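Local structure of ferrous iron transport protein B (Legionella pneumophila, 3IBY) at residues 77-81 and 82-86; 193-196 and 197-201. The protein is the probable transporter of a GTP-driven ferrous iron uptake system, represented here by its cytosolic GTPase and GDI domains. All blocks are in the same frame, centred on the assembly; numbering follows the deposited sequence.

Interaction 1. Residues 77-81 and 82-86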
# COMPACT_ATOMS: atom_id res chain seq x y z
N GLN A 77 -3.83 3.73 10.37
CA GLN A 77 -2.96 4.37 11.34
C GLN A 77 -1.62 3.69 11.59
O GLN A 77 -0.70 4.35 12.08
CB GLN A 77 -3.67 4.69 12.66
CG GLN A 77 -4.13 3.54 13.50
CD GLN A 77 -5.48 3.84 14.18
OE1 GLN A 77 -6.38 3.00 14.19
NE2 GLN A 77 -5.63 5.06 14.70
N SER A 78 -1.47 2.41 11.24
CA SER A 78 -0.22 1.72 11.51
C SER A 78 0.88 2.19 10.56
O SER A 78 2.02 2.31 10.97
CB SER A 78 -0.38 0.21 11.41
OG SER A 78 -1.40 -0.32 12.26
N VAL A 79 0.54 2.46 9.30
CA VAL A 79 1.52 2.96 8.32
C VAL A 79 2.00 4.36 8.65
O VAL A 79 2.89 4.85 8.02
CB VAL A 79 1.01 2.95 6.87
CG1 VAL A 79 0.72 1.53 6.38
CG2 VAL A 79 -0.22 3.83 6.72
N ILE A 80 1.39 5.03 9.63
CA ILE A 80 1.99 6.23 10.15
C ILE A 80 2.55 5.98 11.58
O ILE A 80 3.61 6.51 11.92
CB ILE A 80 1.03 7.49 9.98
CG1 ILE A 80 0.06 7.67 11.15
CG2 ILE A 80 0.24 7.44 8.67
CD1 ILE A 80 0.40 8.83 12.10
N ASP A 81 1.88 5.14 12.37
CA ASP A 81 2.21 4.95 13.83
C ASP A 81 3.45 4.13 14.08
O ASP A 81 4.16 4.34 15.03
CB ASP A 81 1.09 4.20 14.58
CG ASP A 81 -0.12 5.07 14.94
OD1 ASP A 81 -0.11 6.32 14.73
OD2 ASP A 81 -1.10 4.46 15.42
N LEU A 82 3.66 3.13 13.24
CA LEU A 82 4.69 2.15 13.51
C LEU A 82 6.02 2.56 12.90
O LEU A 82 6.14 3.35 11.97
CB LEU A 82 4.28 0.75 13.00
CG LEU A 82 3.10 -0.02 13.67
CD1 LEU A 82 2.79 -1.26 12.84
CD2 LEU A 82 3.26 -0.40 15.22
N GLU A 83 7.04 1.97 13.49
CA GLU A 83 8.37 2.10 13.03
C GLU A 83 8.65 0.92 12.16
O GLU A 83 8.85 -0.14 12.67
CB GLU A 83 9.26 2.01 14.23
CG GLU A 83 9.19 3.22 15.06
CD GLU A 83 10.00 4.34 14.46
OE1 GLU A 83 11.16 4.05 14.07
OE2 GLU A 83 9.49 5.50 14.39
N TYR A 84 8.71 1.12 10.86
CA TYR A 84 8.98 0.06 9.92
C TYR A 84 9.93 0.53 8.82
O TYR A 84 9.97 1.71 8.47
CB TYR A 84 7.65 -0.41 9.34
CG TYR A 84 6.83 0.64 8.61
CD1 TYR A 84 5.91 1.46 9.29
CD2 TYR A 84 6.93 0.80 7.23
CE1 TYR A 84 5.14 2.41 8.62
CE2 TYR A 84 6.16 1.74 6.56
CZ TYR A 84 5.28 2.55 7.26
OH TYR A 84 4.54 3.47 6.57
N ASP A 85 10.69 -0.41 8.26
CA ASP A 85 11.72 -0.11 7.29
C ASP A 85 11.20 -0.29 5.89
O ASP A 85 11.64 0.39 4.98
CB ASP A 85 12.96 -1.00 7.50
CG ASP A 85 13.56 -0.82 8.87
OD1 ASP A 85 13.92 0.34 9.18
OD2 ASP A 85 13.64 -1.82 9.63
N CYS A 86 10.28 -1.23 5.69
CA CYS A 86 9.69 -1.37 4.34
C CYS A 86 8.31 -2.02 4.34
O CYS A 86 7.89 -2.55 5.38
CB CYS A 86 10.63 -2.20 3.48
SG CYS A 86 10.87 -3.75 4.27
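Leu82 N reaches back to Ser78 O at 2.9 Å, with an N-H...O angle of 162°, and so closes the final turn of helix 70-81. Leu82 is the first residue with non-helical backbone angles, and the extended backbone beyond it carries Tyr84 back alongside the turn. Tyr84 supplies the side-chain hydrogen bond across the contact. Its CG sits between the backbone N and the carbonyl carbon (chi1 59°), and the ring heads for the helix end, where its OH donates to Val79 O at 2.6 Å. That oxygen lies at the ring edge, in the ring plane, while the hydroxyl is tilted 15° from the carbonyl plane of Val79. A backbone carbonyl of the last turn thus gains a side-chain donor. Val79 adds an apolar touch, CB to Tyr84 CZ at 4.3 Å. Leu82, the residue most covered by the contact, folds beside Ser78, its CD1 3.8 Å from Ser78 CB, whereas Ser78 OG turns to Ile74 O within the helix. On the sheet side, Val79 packs on Ile7, and Leu82 and Tyr84 pack on Leu5. Tyr84 thus ties to the last helical turn the link from helix 70-81 to strand 86-92, a helix-to-strand connection of the P-loop GTPase fold.

Interaction 2. Residues 193-196 and 197-201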
# COMPACT_ATOMS: atom_id res chain seq x y z
N LYS A 193 3.18 24.08 9.06
CA LYS A 193 2.73 23.54 10.33
C LYS A 193 3.88 22.87 11.07
O LYS A 193 3.88 22.81 12.29
CB LYS A 193 1.59 22.53 10.10
CG LYS A 193 0.23 22.96 10.62
CD LYS A 193 0.16 22.82 12.16
CE LYS A 193 -0.94 23.70 12.79
NZ LYS A 193 -0.76 23.93 14.27
N GLY A 194 4.87 22.39 10.32
CA GLY A 194 6.05 21.74 10.85
C GLY A 194 6.18 20.31 10.38
O GLY A 194 7.15 19.66 10.69
N TYR A 195 5.22 19.78 9.64
CA TYR A 195 5.31 18.38 9.21
C TYR A 195 6.54 18.12 8.32
O TYR A 195 7.03 19.00 7.64
CB TYR A 195 4.04 17.94 8.48
CG TYR A 195 2.85 17.79 9.39
CD1 TYR A 195 2.57 16.58 10.02
CD2 TYR A 195 1.98 18.86 9.61
CE1 TYR A 195 1.47 16.46 10.85
CE2 TYR A 195 0.89 18.74 10.45
CZ TYR A 195 0.64 17.54 11.06
OH TYR A 195 -0.43 17.48 11.88
N LYS A 196 7.03 16.88 8.35
CA LYS A 196 8.16 16.51 7.51
C LYS A 196 7.61 16.24 6.11
O LYS A 196 6.44 15.88 5.96
CB LYS A 196 8.86 15.29 8.09
CG LYS A 196 10.34 15.23 7.75
CD LYS A 196 10.88 13.79 7.86
CE LYS A 196 10.06 12.79 6.98
NZ LYS A 196 9.93 13.23 5.54
N ASN A 197 8.45 16.42 5.09
CA ASN A 197 7.98 16.41 3.68
C ASN A 197 7.22 15.18 3.23
O ASN A 197 6.12 15.30 2.71
CB ASN A 197 9.15 16.63 2.72
CG ASN A 197 9.74 17.98 2.86
OD1 ASN A 197 10.95 18.09 2.95
ND2 ASN A 197 8.90 19.03 2.91
N SER A 198 7.84 14.02 3.40
CA SER A 198 7.21 12.72 3.15
C SER A 198 5.78 12.69 3.68
O SER A 198 4.82 12.41 2.95
CB SER A 198 8.01 11.61 3.83
OG SER A 198 8.09 11.83 5.25
N PHE A 199 5.66 13.00 4.97
CA PHE A 199 4.37 12.91 5.61
C PHE A 199 3.36 13.95 5.06
O PHE A 199 2.17 13.64 4.94
CB PHE A 199 4.47 13.05 7.12
CG PHE A 199 3.18 12.77 7.78
CD1 PHE A 199 2.70 11.47 7.86
CD2 PHE A 199 2.36 13.80 8.21
CE1 PHE A 199 1.47 11.21 8.40
CE2 PHE A 199 1.10 13.52 8.75
CZ PHE A 199 0.66 12.23 8.83
N ALA A 200 3.83 15.16 4.75
CA ALA A 200 2.94 16.21 4.27
C ALA A 200 2.34 15.84 2.93
O ALA A 200 1.12 16.01 2.72
CB ALA A 200 3.66 17.51 4.15
N TYR A 201 3.19 15.32 2.03
CA TYR A 201 2.69 14.87 0.74
C TYR A 201 1.60 13.86 1.00
O TYR A 201 0.51 14.00 0.45
CB TYR A 201 3.79 14.27 -0.16
CG TYR A 201 3.28 13.80 -1.53
CD1 TYR A 201 3.33 14.63 -2.67
CD2 TYR A 201 2.73 12.55 -1.70
CE1 TYR A 201 2.85 14.20 -3.92
CE2 TYR A 201 2.26 12.13 -2.93
CZ TYR A 201 2.31 12.93 -4.03
OH TYR A 201 1.83 12.45 -5.23
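Lys196, Tyr195 and Phe199 account for most of the contact at the start of helix 197-209. Lys196 is the N-cap residue: its carbonyl O accepts from Ala200 N at 3.0 Å, with an N-H...O angle of 151°, which begins the helical bonding. Its side chain leaves with CG anti to the backbone N (chi1 -152°) and, as modelled, bends at chi3 and chi4 toward Ser198. The modelled separation of NZ and Ser198 OG is very short and the position of that hydroxyl unsure, so the placement of NZ and the detail of their hydrogen bond are doubtful. The rings of Tyr195 and Phe199 run alongside each other, their planes 24° apart and their centroids at 5.5 Å, offset so far that little of one covers the other. Contact is made by the CD1/CE1 side of Tyr195 and the CD2/CE2 side of Phe199, as in the 3.6 Å between Tyr195 CE1 and Phe199 CE2. Nearer the backbone, Tyr195 CB meets Ala200 CB at 4.4 Å. The chemistry implies a helix start defined by the main-chain bond from Ala200 N to Lys196 O and flanked by the apolar contact of the two rings.

How the interactions relate
Interaction 1 comes first along the chain, at the end of helix 70-81 within the G domain; interaction 2 follows more than a hundred residues later, where the chain passes from helix 177-193 into helix 197-209. Their centres are 15 Å apart, yet they touch: Ile80 CG2 lies 4.0 Å from Phe199 CE1. Val79 and Ile80 also meet Tyr202, so the end of helix 70-81 packs against helix 197-209. Interaction 1 adjoins the central mixed sheet, with Ser78 close to Leu55, a predicted GTP-site residue, whereas interaction 2 is away from the predicted sites. Through Ile80 and Phe199 the two contacts contribute to the packing of the G domain against the helices that follow it.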